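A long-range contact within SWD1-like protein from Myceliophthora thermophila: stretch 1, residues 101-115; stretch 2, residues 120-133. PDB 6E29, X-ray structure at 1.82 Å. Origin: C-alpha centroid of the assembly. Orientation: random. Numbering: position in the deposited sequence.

Stretch 1 (101-115) RYREVRFRAPVYGAE
Stretch 2, residues 120-133: NHHQFAAALFEDQP

Strands through Gly 113 to Glu 115 and through Phe 124 to Leu 128 run antiparallel, their axes 4.6 Å apart at closest approach and their directions 160° apart. Glu 115 pairs with Ala 125 through two hydrogen bonds, Glu 115 N to Ala 125 O at 2.9 Å and Ala 125 N to Glu 115 O at 3.0 Å. Ala 114 faces Ala 126 in a non-hydrogen-bonded pair, CA to CA 4.1 Å. Ala 127 N donates to Gly 113 O at 3.0 Å. The register then shifts by one, a beta bulge, and Val 111 pairs with Leu 128, CA to CA 4.6 Å. Within the bulge Tyr 112 has phi/psi -60/-42, and the chain turns a corner there. Tyr 112 N makes a weak hydrogen bond to Ala 127 O, 2.8 Å long but bent to 129°. Beyond the last bridge, Phe 129 N donates to Pro 110 O, 2.8 Å and 170°. A type II turn, Leu 128 to Asp 131, follows; Glu 130 has phi/psi 53/32.

Val 111, Ala 114, Ala 126 and Leu 128 share one face of the sheet. Val 111 is t, with CG2 3.8 Å from Leu 128 CD2 and CG1 4.1 Å from Ala 126 CB. Small side chains suit the close pair: Ala 114 CB lies 3.9 Å from Ala 126 CB. Leu 128 is m, t, which brings CD1 to 3.9 Å from Phe 107 CD2.

Phe 124 is p, chi2 88°. This puts its CE1 3.8 Å from Phe 107 CZ and its CE2 3.9 Å from Val 105 CG2, both at the ring edge. Phe 107 is m, chi2 95°. Its CA-to-CB bond points toward the other stretch.

Tyr 112 is m, chi2 -60°. Phe 129 is t, chi2 66°. Phe 129 CB lies over a face of the Tyr 112 ring, and the ring planes are 82° apart, with centroids 6.0 Å apart. Tyr 112 CD2 is 4.1 Å from Ala 127 CB. One water links Tyr 112 OH and Glu 130 N, 2.7 Å from each, and accepts from Glu 130 N.

Arg 108 starts sideways; chi1 -31° (between wells), chi2 t, chi3 m and chi4 -117° bring NH2 to 2.9 Å from Asp 131 OD1, a salt bridge. Tyr 102 is t and His 122 m; Tyr 102 OH and His 122 NE2 share a 2.9 Å hydrogen bond, the rings meeting rim to rim.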

ATOM      1  N   ARG B 101      -6.110 -19.427 -10.679  1.00 57.43           N
ATOM      2  CA  ARG B 101      -5.103 -19.269  -9.635  1.00 51.41           C
ATOM      3  C   ARG B 101      -3.743 -19.629 -10.220  1.00 59.45           C
ATOM      4  O   ARG B 101      -3.375 -20.804 -10.254  1.00 71.89           O
ATOM      5  CB  ARG B 101      -5.438 -20.172  -8.454  1.00 58.07           C
ATOM      6  CG  ARG B 101      -5.637 -19.481  -7.148  1.00 61.54           C
ATOM      7  CD  ARG B 101      -5.712 -20.498  -5.995  1.00 66.28           C
ATOM      8  NE  ARG B 101      -7.095 -20.750  -5.581  1.00 82.03           N
ATOM      9  CZ  ARG B 101      -7.446 -21.371  -4.457  1.00 63.17           C
ATOM     10  NH1 ARG B 101      -6.514 -21.815  -3.629  1.00 74.52           N
ATOM     11  NH2 ARG B 101      -8.728 -21.543  -4.159  1.00 64.45           N
ATOM     12  N   TYR B 102      -2.997 -18.642 -10.704  1.00 49.21           N
ATOM     13  CA  TYR B 102      -1.769 -18.892 -11.456  1.00 50.40           C
ATOM     14  C   TYR B 102      -0.587 -19.224 -10.551  1.00 60.72           C
ATOM     15  O   TYR B 102       0.231 -20.089 -10.899  1.00 52.39           O
ATOM     16  CB  TYR B 102      -1.484 -17.673 -12.323  1.00 51.81           C
ATOM     17  CG  TYR B 102      -0.223 -17.671 -13.116  1.00 51.06           C
ATOM     18  CD1 TYR B 102       0.040 -18.658 -14.067  1.00 60.08           C
ATOM     19  CD2 TYR B 102       0.719 -16.671 -12.916  1.00 50.98           C
ATOM     20  CE1 TYR B 102       1.200 -18.637 -14.806  1.00 59.06           C
ATOM     21  CE2 TYR B 102       1.882 -16.645 -13.638  1.00 54.33           C
ATOM     22  CZ  TYR B 102       2.120 -17.629 -14.587  1.00 52.14           C
ATOM     23  OH  TYR B 102       3.305 -17.587 -15.303  1.00 68.31           O
ATOM     24  N   ARG B 103      -0.482 -18.547  -9.400  1.00 49.05           N
ATOM     25  CA  ARG B 103       0.518 -18.833  -8.367  1.00 54.32           C
ATOM     26  C   ARG B 103      -0.100 -18.600  -6.996  1.00 46.47           C
ATOM     27  O   ARG B 103      -1.015 -17.782  -6.841  1.00 49.76           O
ATOM     28  CB  ARG B 103       1.772 -17.947  -8.453  1.00 46.31           C
ATOM     29  CG  ARG B 103       2.578 -18.064  -9.736  1.00 53.95           C
ATOM     30  CD  ARG B 103       3.432 -19.299  -9.731  1.00 60.57           C
ATOM     31  NE  ARG B 103       4.171 -19.487 -10.978  1.00 55.68           N
ATOM     32  CZ  ARG B 103       3.712 -20.186 -12.026  1.00 74.92           C
ATOM     33  NH1 ARG B 103       2.494 -20.731 -11.992  1.00 61.59           N
ATOM     34  NH2 ARG B 103       4.453 -20.338 -13.122  1.00 58.34           N
ATOM     35  N   GLU B 104       0.437 -19.282  -5.991  1.00 55.21           N
ATOM     36  CA  GLU B 104      -0.099 -19.173  -4.638  1.00 46.89           C
ATOM     37  C   GLU B 104       1.000 -19.389  -3.601  1.00 56.04           C
ATOM     38  O   GLU B 104       1.691 -20.409  -3.639  1.00 47.93           O
ATOM     39  CB  GLU B 104      -1.193 -20.217  -4.458  1.00 47.92           C
ATOM     40  CG  GLU B 104      -1.882 -20.143  -3.138  1.00 48.73           C
ATOM     41  CD  GLU B 104      -3.080 -21.086  -3.095  1.00 61.96           C
ATOM     42  OE1 GLU B 104      -3.818 -21.051  -2.091  1.00 76.91           O
ATOM     43  OE2 GLU B 104      -3.275 -21.870  -4.054  1.00 78.84           O
ATOM     44  N   VAL B 105       1.122 -18.469  -2.642  1.00 43.52           N
ATOM     45  CA  VAL B 105       2.190 -18.499  -1.644  1.00 53.90           C
ATOM     46  C   VAL B 105       1.574 -18.310  -0.261  1.00 47.75           C
ATOM     47  O   VAL B 105       0.856 -17.328  -0.028  1.00 51.14           O
ATOM     48  CB  VAL B 105       3.250 -17.415  -1.921  1.00 47.90           C
ATOM     49  CG1 VAL B 105       4.430 -17.510  -0.899  1.00 41.62           C
ATOM     50  CG2 VAL B 105       3.745 -17.502  -3.372  1.00 42.17           C
ATOM     51  N   ARG B 106       1.838 -19.260   0.645  1.00 44.32           N
ATOM     52  CA  ARG B 106       1.323 -19.225   2.012  1.00 46.80           C
ATOM     53  C   ARG B 106       2.433 -18.891   3.006  1.00 56.91           C
ATOM     54  O   ARG B 106       3.493 -19.529   3.007  1.00 50.94           O
ATOM     55  CB  ARG B 106       0.660 -20.558   2.375  1.00 47.04           C
ATOM     56  CG  ARG B 106      -0.346 -20.986   1.305  1.00 53.73           C
ATOM     57  CD  ARG B 106      -0.996 -22.326   1.635  1.00 76.55           C
ATOM     58  NE  ARG B 106      -0.717 -23.323   0.595  1.00 81.26           N
ATOM     59  CZ  ARG B 106      -1.361 -23.378  -0.566  1.00 81.75           C
ATOM     60  NH1 ARG B 106      -2.313 -22.503  -0.806  1.00 70.72           N
ATOM     61  NH2 ARG B 106      -1.064 -24.313  -1.474  1.00 75.02           N
ATOM     62  N   PHE B 107       2.178 -17.912   3.863  1.00 41.62           N
ATOM     63  CA  PHE B 107       3.152 -17.486   4.860  1.00 44.40           C
ATOM     64  C   PHE B 107       2.748 -18.031   6.229  1.00 47.93           C
ATOM     65  O   PHE B 107       1.834 -18.842   6.348  1.00 46.02           O
ATOM     66  CB  PHE B 107       3.283 -15.959   4.866  1.00 46.89           C
ATOM     67  CG  PHE B 107       3.842 -15.394   3.588  1.00 47.49           C
ATOM     68  CD1 PHE B 107       2.992 -14.942   2.584  1.00 59.30           C
ATOM     69  CD2 PHE B 107       5.219 -15.359   3.369  1.00 42.01           C
ATOM     70  CE1 PHE B 107       3.494 -14.446   1.385  1.00 50.34           C
ATOM     71  CE2 PHE B 107       5.737 -14.859   2.172  1.00 46.15           C
ATOM     72  CZ  PHE B 107       4.855 -14.392   1.172  1.00 41.31           C
ATOM     73  N   ARG B 108       3.409 -17.569   7.286  1.00 43.94           N
ATOM     74  CA  ARG B 108       3.101 -18.030   8.637  1.00 63.44           C
ATOM     75  C   ARG B 108       2.436 -16.942   9.480  1.00 57.27           C
ATOM     76  O   ARG B 108       2.425 -17.032  10.714  1.00 49.07           O
ATOM     77  CB  ARG B 108       4.367 -18.546   9.326  1.00 63.69           C
ATOM     78  CG  ARG B 108       5.412 -19.167   8.391  1.00 58.24           C
ATOM     79  CD  ARG B 108       6.716 -19.491   9.158  1.00 80.72           C
ATOM     80  NE  ARG B 108       7.202 -18.325   9.918  1.00 86.44           N
ATOM     81  CZ  ARG B 108       8.368 -17.697   9.718  1.00 79.79           C
ATOM     82  NH1 ARG B 108       9.218 -18.119   8.786  1.00 77.28           N
ATOM     83  NH2 ARG B 108       8.702 -16.646  10.466  1.00 60.49           N
ATOM     84  N   ALA B 109       1.837 -15.949   8.833  1.00 44.05           N
ATOM     85  CA  ALA B 109       1.389 -14.733   9.493  1.00 46.06           C
ATOM     86  C   ALA B 109       0.483 -13.970   8.542  1.00 39.26           C
ATOM     87  O   ALA B 109       0.601 -14.104   7.311  1.00 39.52           O
ATOM     88  CB  ALA B 109       2.582 -13.857   9.917  1.00 46.63           C
ATOM     89  N   PRO B 110      -0.433 -13.163   9.073  1.00 56.93           N
ATOM     90  CA  PRO B 110      -1.242 -12.280   8.220  1.00 37.65           C
ATOM     91  C   PRO B 110      -0.368 -11.377   7.358  1.00 42.45           C
ATOM     92  O   PRO B 110       0.704 -10.921   7.772  1.00 36.07           O
ATOM     93  CB  PRO B 110      -2.049 -11.445   9.229  1.00 39.06           C
ATOM     94  CG  PRO B 110      -2.105 -12.328  10.482  1.00 40.74           C
ATOM     95  CD  PRO B 110      -0.799 -13.079  10.504  1.00 53.37           C
ATOM     96  N   VAL B 111      -0.861 -11.070   6.163  1.00 35.15           N
ATOM     97  CA  VAL B 111      -0.123 -10.244   5.214  1.00 33.78           C
ATOM     98  C   VAL B 111      -0.654  -8.820   5.331  1.00 39.80           C
ATOM     99  O   VAL B 111      -1.845  -8.579   5.099  1.00 31.12           O
ATOM    100  CB  VAL B 111      -0.243 -10.792   3.777  1.00 35.42           C
ATOM    101  CG1 VAL B 111       0.687 -10.043   2.808  1.00 30.20           C
ATOM    102  CG2 VAL B 111       0.045 -12.343   3.717  1.00 33.69           C
ATOM    103  N   TYR B 112       0.200  -7.880   5.768  1.00 28.39           N
ATOM    104  CA  TYR B 112      -0.189  -6.466   5.718  1.00 31.43           C
ATOM    105  C   TYR B 112      -0.480  -6.034   4.275  1.00 37.62           C
ATOM    106  O   TYR B 112      -1.401  -5.264   4.006  1.00 29.07           O
ATOM    107  CB  TYR B 112       0.934  -5.588   6.267  1.00 22.89           C
ATOM    108  CG  TYR B 112       1.148  -5.534   7.769  1.00 26.49           C
ATOM    109  CD1 TYR B 112       0.137  -5.085   8.634  1.00 32.35           C
ATOM    110  CD2 TYR B 112       2.423  -5.810   8.305  1.00 27.63           C
ATOM    111  CE1 TYR B 112       0.370  -4.965   9.995  1.00 37.42           C
ATOM    112  CE2 TYR B 112       2.658  -5.710   9.660  1.00 34.58           C
ATOM    113  CZ  TYR B 112       1.636  -5.267  10.494  1.00 31.09           C
ATOM    114  OH  TYR B 112       1.851  -5.170  11.839  1.00 35.02           O
ATOM    115  N   GLY B 113       0.345  -6.474   3.338  1.00 26.32           N
ATOM    116  CA  GLY B 113       0.146  -6.141   1.953  1.00 33.99           C
ATOM    117  C   GLY B 113       1.252  -6.738   1.115  1.00 29.80           C
ATOM    118  O   GLY B 113       2.371  -7.024   1.587  1.00 28.96           O
ATOM    119  N   ALA B 114       0.937  -7.001  -0.137  1.00 25.55           N
ATOM    120  CA  ALA B 114       1.919  -7.544  -1.076  1.00 32.96           C
ATOM    121  C   ALA B 114       1.852  -6.764  -2.387  1.00 24.62           C
ATOM    122  O   ALA B 114       0.761  -6.433  -2.864  1.00 28.34           O
ATOM    123  CB  ALA B 114       1.704  -9.063  -1.341  1.00 32.82           C
ATOM    124  N   GLU B 115       3.027  -6.442  -2.949  1.00 29.12           N
ATOM    125  CA  GLU B 115       3.119  -5.608  -4.141  1.00 25.99           C
ATOM    126  C   GLU B 115       3.865  -6.351  -5.227  1.00 38.21           C
ATOM    127  O   GLU B 115       4.907  -6.957  -4.957  1.00 32.92           O
ATOM    128  CB  GLU B 115       3.854  -4.306  -3.895  1.00 30.33           C
ATOM    129  CG  GLU B 115       3.024  -3.284  -3.132  1.00 34.78           C
ATOM    130  CD  GLU B 115       2.064  -2.554  -4.050  1.00 48.44           C
ATOM    131  OE1 GLU B 115       2.550  -1.911  -5.000  1.00 46.37           O
ATOM    132  OE2 GLU B 115       0.828  -2.652  -3.844  1.00 43.60           O
ATOM    133  N   ASN B 120       7.526  -7.027 -13.654  1.00 65.86           N
ATOM    134  CA  ASN B 120       7.727  -8.474 -13.681  1.00 68.73           C
ATOM    135  C   ASN B 120       6.686  -9.082 -12.750  1.00 66.86           C
ATOM    136  O   ASN B 120       6.880  -9.057 -11.532  1.00 55.39           O
ATOM    137  CB  ASN B 120       9.178  -8.805 -13.250  1.00 47.67           C
ATOM    138  CG  ASN B 120       9.383 -10.252 -12.811  1.00 62.41           C
ATOM    139  OD1 ASN B 120       8.620 -11.143 -13.168  1.00 64.33           O
ATOM    140  ND2 ASN B 120      10.450 -10.487 -12.030  1.00 65.33           N
ATOM    141  N   HIS B 121       5.596  -9.637 -13.309  1.00 44.31           N
ATOM    142  CA  HIS B 121       4.579 -10.175 -12.410  1.00 51.27           C
ATOM    143  C   HIS B 121       5.021 -11.448 -11.686  1.00 52.49           C
ATOM    144  O   HIS B 121       4.266 -11.955 -10.854  1.00 46.63           O
ATOM    145  CB  HIS B 121       3.266 -10.425 -13.154  1.00 50.17           C
ATOM    146  CG  HIS B 121       3.405 -11.351 -14.314  1.00 61.01           C
ATOM    147  ND1 HIS B 121       3.690 -10.904 -15.584  1.00 52.71           N
ATOM    148  CD2 HIS B 121       3.308 -12.698 -14.402  1.00 47.33           C
ATOM    149  CE1 HIS B 121       3.759 -11.937 -16.407  1.00 49.26           C
ATOM    150  NE2 HIS B 121       3.533 -13.038 -15.714  1.00 65.44           N
ATOM    151  N   HIS B 122       6.245 -11.933 -11.912  1.00 41.71           N
ATOM    152  CA  HIS B 122       6.778 -13.123 -11.258  1.00 47.27           C
ATOM    153  C   HIS B 122       7.620 -12.820 -10.015  1.00 45.32           C
ATOM    154  O   HIS B 122       8.340 -13.714  -9.545  1.00 44.97           O
ATOM    155  CB  HIS B 122       7.621 -13.937 -12.243  1.00 48.25           C
ATOM    156  CG  HIS B 122       6.821 -14.571 -13.341  1.00 48.50           C
ATOM    157  ND1 HIS B 122       6.968 -14.214 -14.663  1.00 62.50           N
ATOM    158  CD2 HIS B 122       5.838 -15.505 -13.306  1.00 57.33           C
ATOM    159  CE1 HIS B 122       6.132 -14.926 -15.401  1.00 70.88           C
ATOM    160  NE2 HIS B 122       5.436 -15.718 -14.602  1.00 68.72           N
ATOM    161  N   GLN B 123       7.579 -11.591  -9.488  1.00 37.84           N
ATOM    162  CA  GLN B 123       8.224 -11.309  -8.216  1.00 38.17           C
ATOM    163  C   GLN B 123       7.339 -10.362  -7.434  1.00 43.20           C
ATOM    164  O   GLN B 123       6.754  -9.448  -8.011  1.00 39.39           O
ATOM    165  CB  GLN B 123       9.591 -10.688  -8.403  1.00 40.38           C
ATOM    166  CG  GLN B 123      10.348 -10.585  -7.109  1.00 35.53           C
ATOM    167  CD  GLN B 123      11.511  -9.656  -7.174  1.00 36.89           C
ATOM    168  OE1 GLN B 123      11.387  -8.462  -6.898  1.00 38.13           O
ATOM    169  NE2 GLN B 123      12.673 -10.208  -7.440  1.00 45.59           N
ATOM    170  N   PHE B 124       7.215 -10.596  -6.130  1.00 37.12           N
ATOM    171  CA  PHE B 124       6.500  -9.663  -5.279  1.00 36.14           C
ATOM    172  C   PHE B 124       7.216  -9.519  -3.944  1.00 30.14           C
ATOM    173  O   PHE B 124       8.099 -10.325  -3.579  1.00 33.30           O
ATOM    174  CB  PHE B 124       5.011 -10.069  -5.048  1.00 41.44           C
ATOM    175  CG  PHE B 124       4.820 -11.274  -4.164  1.00 32.09           C
ATOM    176  CD1 PHE B 124       4.733 -11.152  -2.789  1.00 41.57           C
ATOM    177  CD2 PHE B 124       4.671 -12.545  -4.738  1.00 41.56           C
ATOM    178  CE1 PHE B 124       4.555 -12.298  -1.989  1.00 32.58           C
ATOM    179  CE2 PHE B 124       4.515 -13.685  -3.936  1.00 49.33           C
ATOM    180  CZ  PHE B 124       4.459 -13.560  -2.558  1.00 35.59           C
ATOM    181  N   ALA B 125       6.861  -8.451  -3.254  1.00 28.93           N
ATOM    182  CA  ALA B 125       7.322  -8.174  -1.898  1.00 31.57           C
ATOM    183  C   ALA B 125       6.140  -8.062  -0.950  1.00 26.42           C
ATOM    184  O   ALA B 125       5.119  -7.425  -1.269  1.00 31.62           O
ATOM    185  CB  ALA B 125       8.159  -6.900  -1.833  1.00 31.63           C
ATOM    186  N   ALA B 126       6.282  -8.637   0.241  1.00 27.36           N
ATOM    187  CA  ALA B 126       5.179  -8.592   1.204  1.00 26.37           C
ATOM    188  C   ALA B 126       5.660  -8.158   2.589  1.00 41.40           C
ATOM    189  O   ALA B 126       6.791  -8.430   2.991  1.00 29.11           O
ATOM    190  CB  ALA B 126       4.493  -9.954   1.275  1.00 28.16           C
ATOM    191  N   ALA B 127       4.800  -7.461   3.308  1.00 25.31           N
ATOM    192  CA  ALA B 127       5.041  -7.166   4.720  1.00 31.01           C
ATOM    193  C   ALA B 127       4.083  -8.026   5.547  1.00 36.44           C
ATOM    194  O   ALA B 127       2.908  -8.170   5.194  1.00 30.24           O
ATOM    195  CB  ALA B 127       4.857  -5.663   5.000  1.00 23.21           C
ATOM    196  N   LEU B 128       4.580  -8.617   6.632  1.00 26.68           N
ATOM    197  CA  LEU B 128       3.839  -9.600   7.415  1.00 28.29           C
ATOM    198  C   LEU B 128       3.647  -9.129   8.850  1.00 38.84           C
ATOM    199  O   LEU B 128       4.561  -8.540   9.448  1.00 34.79           O
ATOM    200  CB  LEU B 128       4.586 -10.908   7.434  1.00 32.65           C
ATOM    201  CG  LEU B 128       4.754 -11.480   6.043  1.00 35.00           C
ATOM    202  CD1 LEU B 128       5.616 -12.709   6.169  1.00 49.92           C
ATOM    203  CD2 LEU B 128       3.337 -11.821   5.497  1.00 42.08           C
ATOM    204  N   PHE B 129       2.460  -9.406   9.404  1.00 35.76           N
ATOM    205  CA  PHE B 129       2.176  -9.053  10.783  1.00 35.39           C
ATOM    206  C   PHE B 129       3.137  -9.800  11.729  1.00 51.56           C
ATOM    207  O   PHE B 129       3.204 -11.038  11.738  1.00 38.24           O
ATOM    208  CB  PHE B 129       0.710  -9.353  11.101  1.00 43.60           C
ATOM    209  CG  PHE B 129       0.313  -9.041  12.524  1.00 42.44           C
ATOM    210  CD1 PHE B 129       0.299  -7.729  12.988  1.00 49.19           C
ATOM    211  CD2 PHE B 129      -0.056 -10.052  13.385  1.00 45.40           C
ATOM    212  CE1 PHE B 129      -0.060  -7.441  14.301  1.00 51.66           C
ATOM    213  CE2 PHE B 129      -0.425  -9.776  14.709  1.00 57.42           C
ATOM    214  CZ  PHE B 129      -0.413  -8.469  15.168  1.00 47.78           C
ATOM    215  N   GLU B 130       3.899  -9.041  12.510  1.00 39.67           N
ATOM    216  CA  GLU B 130       4.794  -9.616  13.511  1.00 47.58           C
ATOM    217  C   GLU B 130       5.715 -10.671  12.901  1.00 42.07           C
ATOM    218  O   GLU B 130       6.070 -11.648  13.560  1.00 41.35           O
ATOM    219  CB  GLU B 130       4.004 -10.211  14.684  1.00 46.97           C
ATOM    220  CG  GLU B 130       3.156  -9.180  15.430  1.00 49.75           C
ATOM    221  CD  GLU B 130       2.461  -9.709  16.694  1.00 72.08           C
ATOM    222  OE1 GLU B 130       2.263 -10.951  16.849  1.00 63.53           O
ATOM    223  OE2 GLU B 130       2.132  -8.843  17.548  1.00 52.41           O
ATOM    224  N   ASP B 131       6.088 -10.491  11.636  1.00 38.78           N
ATOM    225  CA  ASP B 131       7.009 -11.404  10.972  1.00 46.42           C
ATOM    226  C   ASP B 131       7.894 -10.626  10.003  1.00 37.21           C
ATOM    227  O   ASP B 131       7.659  -9.447   9.728  1.00 30.86           O
ATOM    228  CB  ASP B 131       6.269 -12.528  10.269  1.00 41.27           C
ATOM    229  CG  ASP B 131       6.973 -13.845  10.424  1.00 70.87           C
ATOM    230  OD1 ASP B 131       8.252 -13.827  10.507  1.00 48.67           O
ATOM    231  OD2 ASP B 131       6.234 -14.866  10.501  1.00 54.16           O
ATOM    232  N   GLN B 132       8.932 -11.306   9.497  1.00 40.86           N
ATOM    233  CA  GLN B 132       9.911 -10.655   8.639  1.00 36.93           C
ATOM    234  C   GLN B 132       9.334 -10.383   7.252  1.00 37.29           C
ATOM    235  O   GLN B 132       8.644 -11.243   6.693  1.00 32.13           O
ATOM    236  CB  GLN B 132      11.151 -11.547   8.496  1.00 37.54           C
ATOM    237  CG  GLN B 132      11.737 -11.990   9.825  1.00 56.72           C
ATOM    238  CD  GLN B 132      12.325 -13.403   9.773  1.00 72.58           C
ATOM    239  OE1 GLN B 132      13.540 -13.570   9.884  1.00 76.13           O
ATOM    240  NE2 GLN B 132      11.460 -14.425   9.610  1.00 66.40           N
ATOM    241  N   PRO B 133       9.672  -9.250   6.635  1.00 28.96           N
ATOM    242  CA  PRO B 133       9.181  -8.971   5.273  1.00 28.63           C
ATOM    243  C   PRO B 133       9.872  -9.874   4.273  1.00 30.52           C
ATOM    244  O   PRO B 133      10.977 -10.333   4.514  1.00 31.65           O
ATOM    245  CB  PRO B 133       9.578  -7.512   5.039  1.00 36.41           C
ATOM    246  CG  PRO B 133      10.806  -7.319   5.901  1.00 34.12           C
ATOM    247  CD  PRO B 133      10.538  -8.175   7.130  1.00 29.93           C
TER
HETATM  248  O   HOH W   1       4.032  -6.354  12.809  1.00 33.87           O